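Local coordinates for protein predicted DNA-binding transcriptional regulator (Aliivibrio fischeri ES114, PDB 7DWN) that probably binds cis-regulatory DNA as a tetrameric transcription factor of the LysR family, with an N-terminal helix-turn-helix domain and a substrate-binding-type regulatory domain, at residues 270-275 with 280-285. Residues are numbered along the deposited sequence; the frame is centred on the assembly and turned at random.
Sequences AYRYQA and AGEKVW
OE2 of E282 is gripped twice: by NH2 of R272 at 2.9 Å and by the backbone N-H of L277. The first bond is one arm of an end-on salt bridge between 270-275 and 280-285. The other arm runs from NH1 of R272 to OE1 of E282, 3.0 Å and nearly straight at 169°. The fit is not coplanar: the carboxylate is turned well out of the guanidinium plane. OE2 is met on its syn side but tilted out of the carboxylate plane, and OE1 from above it. The adjoining edge of the guanidinium, NE and NH2, turns to its own chain. There NE and NH2 of R272 both donate to the carbonyl O of Q274, with NH2 to O at 2.9 Å. Four hydrogen bonds thus fix the rotation of the group.

The shaft of R272 lies on the indole of W285. CD of R272 sits 3.3 Å from the centroid of the six-membered ring of W285, a CH-pi contact over the face. CZ of R272 stands 4.6 Å from the centroid of the five-membered ring of W285, a cation-pi contact. The guanidinium is upright on the ring, planes 86° apart, with NH1 nearest the indole. W285 reaches the strand because its CG is anti to the backbone N (chi1 179°). At the far end of the indole, CZ3 of W285 packs against CB of A270 at 3.6 Å.

The contact joins the end of strand 264-272 to helix 279-290 in the substrate-binding-type domain, across a short connection. Residues 270-272 and 280-285 run roughly antiparallel. Strand 264-272 lies between strands 145-149 and 160-174. W285 also touches I145 and Q162 on those two neighbours, while Y271 packs on L138 of helix 134-140.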
ATOM      1  N   ALA A 270     -28.641 -10.171  -3.276  1.00 22.44           N
ATOM      2  CA  ALA A 270     -27.477 -10.662  -3.994  1.00 20.35           C
ATOM      3  C   ALA A 270     -26.893  -9.509  -4.799  1.00 30.52           C
ATOM      4  O   ALA A 270     -27.626  -8.790  -5.484  1.00 29.54           O
ATOM      5  CB  ALA A 270     -27.850 -11.822  -4.918  1.00 20.41           C
ATOM      6  N   TYR A 271     -25.580  -9.327  -4.700  1.00 36.54           N
ATOM      7  CA  TYR A 271     -24.864  -8.276  -5.403  1.00 29.99           C
ATOM      8  C   TYR A 271     -23.773  -8.895  -6.264  1.00 36.50           C
ATOM      9  O   TYR A 271     -23.233  -9.958  -5.942  1.00 36.48           O
ATOM     10  CB  TYR A 271     -24.220  -7.271  -4.432  1.00 32.15           C
ATOM     11  CG  TYR A 271     -25.154  -6.617  -3.432  1.00 28.73           C
ATOM     12  CD1 TYR A 271     -26.132  -5.720  -3.847  1.00 35.79           C
ATOM     13  CD2 TYR A 271     -25.029  -6.867  -2.069  1.00 27.09           C
ATOM     14  CE1 TYR A 271     -26.975  -5.107  -2.936  1.00 26.82           C
ATOM     15  CE2 TYR A 271     -25.868  -6.257  -1.149  1.00 31.54           C
ATOM     16  CZ  TYR A 271     -26.838  -5.376  -1.590  1.00 34.23           C
ATOM     17  OH  TYR A 271     -27.679  -4.766  -0.687  1.00 28.23           O
ATOM     18  N   ARG A 272     -23.445  -8.214  -7.359  1.00 38.74           N
ATOM     19  CA  ARG A 272     -22.358  -8.640  -8.227  1.00 31.80           C
ATOM     20  C   ARG A 272     -21.781  -7.415  -8.917  1.00 30.56           C
ATOM     21  O   ARG A 272     -22.398  -6.346  -8.947  1.00 35.07           O
ATOM     22  CB  ARG A 272     -22.826  -9.677  -9.257  1.00 31.11           C
ATOM     23  CG  ARG A 272     -24.000  -9.220 -10.101  1.00 36.82           C
ATOM     24  CD  ARG A 272     -24.477 -10.315 -11.040  1.00 33.71           C
ATOM     25  NE  ARG A 272     -23.641 -10.440 -12.230  1.00 44.04           N
ATOM     26  CZ  ARG A 272     -23.844 -11.338 -13.191  1.00 41.84           C
ATOM     27  NH1 ARG A 272     -24.852 -12.193 -13.099  1.00 40.09           N
ATOM     28  NH2 ARG A 272     -23.037 -11.384 -14.242  1.00 39.22           N
ATOM     29  N   TYR A 273     -20.580  -7.577  -9.462  1.00 30.57           N
ATOM     30  CA  TYR A 273     -19.914  -6.505 -10.185  1.00 35.12           C
ATOM     31  C   TYR A 273     -19.588  -6.847 -11.630  1.00 42.49           C
ATOM     32  O   TYR A 273     -19.603  -5.950 -12.475  1.00 39.69           O
ATOM     33  CB  TYR A 273     -18.615  -6.098  -9.468  1.00 43.76           C
ATOM     34  CG  TYR A 273     -17.885  -4.958 -10.144  1.00 48.93           C
ATOM     35  CD1 TYR A 273     -18.321  -3.648  -9.998  1.00 52.95           C
ATOM     36  CD2 TYR A 273     -16.764  -5.193 -10.931  1.00 51.38           C
ATOM     37  CE1 TYR A 273     -17.662  -2.603 -10.615  1.00 55.66           C
ATOM     38  CE2 TYR A 273     -16.097  -4.153 -11.553  1.00 55.00           C
ATOM     39  CZ  TYR A 273     -16.551  -2.860 -11.391  1.00 60.57           C
ATOM     40  OH  TYR A 273     -15.896  -1.817 -12.005  1.00 69.19           O
ATOM     41  N   GLN A 274     -19.299  -8.107 -11.938  1.00 42.78           N
ATOM     42  CA  GLN A 274     -18.957  -8.495 -13.299  1.00 45.35           C
ATOM     43  C   GLN A 274     -20.219  -8.621 -14.143  1.00 51.90           C
ATOM     44  O   GLN A 274     -21.197  -9.249 -13.724  1.00 48.49           O
ATOM     45  CB  GLN A 274     -18.183  -9.812 -13.295  1.00 51.14           C
ATOM     46  CG  GLN A 274     -16.858  -9.746 -12.556  1.00 52.62           C
ATOM     47  CD  GLN A 274     -15.855  -8.847 -13.248  1.00 62.46           C
ATOM     48  OE1 GLN A 274     -15.822  -8.766 -14.477  1.00 59.52           O
ATOM     49  NE2 GLN A 274     -15.035  -8.160 -12.462  1.00 71.29           N
ATOM     50  N   ALA A 275     -20.195  -8.019 -15.334  1.00 53.09           N
ATOM     51  CA  ALA A 275     -21.345  -8.109 -16.229  1.00 46.25           C
ATOM     52  C   ALA A 275     -21.576  -9.544 -16.683  1.00 40.56           C
ATOM     53  O   ALA A 275     -22.723  -9.990 -16.798  1.00 38.83           O
ATOM     54  CB  ALA A 275     -21.148  -7.188 -17.433  1.00 40.38           C
ATOM     55  N   ALA A 280     -20.965 -21.308 -14.432  1.00 58.49           N
ATOM     56  CA  ALA A 280     -21.403 -21.699 -13.094  1.00 47.24           C
ATOM     57  C   ALA A 280     -21.838 -20.488 -12.275  1.00 42.50           C
ATOM     58  O   ALA A 280     -22.816 -20.556 -11.518  1.00 40.57           O
ATOM     59  CB  ALA A 280     -20.288 -22.458 -12.378  1.00 38.56           C
ATOM     60  N   GLY A 281     -21.118 -19.370 -12.411  1.00 42.79           N
ATOM     61  CA  GLY A 281     -21.510 -18.161 -11.707  1.00 35.84           C
ATOM     62  C   GLY A 281     -22.869 -17.651 -12.143  1.00 35.37           C
ATOM     63  O   GLY A 281     -23.695 -17.266 -11.312  1.00 40.00           O
ATOM     64  N   GLU A 282     -23.123 -17.653 -13.454  1.00 41.49           N
ATOM     65  CA  GLU A 282     -24.431 -17.235 -13.941  1.00 28.86           C
ATOM     66  C   GLU A 282     -25.526 -18.192 -13.492  1.00 28.65           C
ATOM     67  O   GLU A 282     -26.645 -17.752 -13.210  1.00 34.89           O
ATOM     68  CB  GLU A 282     -24.417 -17.109 -15.465  1.00 36.17           C
ATOM     69  CG  GLU A 282     -23.449 -16.054 -15.999  1.00 33.01           C
ATOM     70  CD  GLU A 282     -23.876 -14.625 -15.686  1.00 34.27           C
ATOM     71  OE1 GLU A 282     -24.992 -14.424 -15.162  1.00 38.51           O
ATOM     72  OE2 GLU A 282     -23.089 -13.696 -15.974  1.00 36.78           O
ATOM     73  N   LYS A 283     -25.228 -19.491 -13.396  1.00 28.95           N
ATOM     74  CA  LYS A 283     -26.229 -20.427 -12.890  1.00 37.43           C
ATOM     75  C   LYS A 283     -26.568 -20.133 -11.431  1.00 35.57           C
ATOM     76  O   LYS A 283     -27.745 -20.115 -11.045  1.00 38.68           O
ATOM     77  CB  LYS A 283     -25.743 -21.868 -13.045  1.00 37.48           C
ATOM     78  CG  LYS A 283     -26.649 -22.882 -12.354  1.00 36.27           C
ATOM     79  CD  LYS A 283     -26.424 -24.288 -12.874  1.00 53.51           C
ATOM     80  CE  LYS A 283     -27.350 -25.278 -12.183  1.00 63.07           C
ATOM     81  NZ  LYS A 283     -28.788 -24.942 -12.392  1.00 63.93           N
ATOM     82  N   VAL A 284     -25.546 -19.905 -10.602  1.00 36.97           N
ATOM     83  CA  VAL A 284     -25.794 -19.590  -9.198  1.00 34.06           C
ATOM     84  C   VAL A 284     -26.582 -18.290  -9.074  1.00 37.00           C
ATOM     85  O   VAL A 284     -27.510 -18.182  -8.261  1.00 27.30           O
ATOM     86  CB  VAL A 284     -24.472 -19.532  -8.413  1.00 32.00           C
ATOM     87  CG1 VAL A 284     -24.725 -19.052  -6.995  1.00 32.55           C
ATOM     88  CG2 VAL A 284     -23.816 -20.902  -8.398  1.00 25.51           C
ATOM     89  N   TRP A 285     -26.237 -17.290  -9.889  1.00 31.93           N
ATOM     90  CA  TRP A 285     -26.961 -16.024  -9.848  1.00 22.73           C
ATOM     91  C   TRP A 285     -28.417 -16.208 -10.258  1.00 34.41           C
ATOM     92  O   TRP A 285     -29.321 -15.632  -9.641  1.00 33.81           O
ATOM     93  CB  TRP A 285     -26.277 -14.999 -10.749  1.00 26.46           C
ATOM     94  CG  TRP A 285     -26.974 -13.676 -10.784  1.00 40.81           C
ATOM     95  CD1 TRP A 285     -27.882 -13.250 -11.711  1.00 41.02           C
ATOM     96  CD2 TRP A 285     -26.824 -12.603  -9.847  1.00 39.85           C
ATOM     97  NE1 TRP A 285     -28.302 -11.978 -11.412  1.00 38.34           N
ATOM     98  CE2 TRP A 285     -27.668 -11.559 -10.271  1.00 39.05           C
ATOM     99  CE3 TRP A 285     -26.056 -12.424  -8.692  1.00 30.92           C
ATOM    100  CZ2 TRP A 285     -27.767 -10.354  -9.580  1.00 26.15           C
ATOM    101  CZ3 TRP A 285     -26.153 -11.225  -8.011  1.00 26.13           C
ATOM    102  CH2 TRP A 285     -27.001 -10.207  -8.456  1.00 17.42           C
TER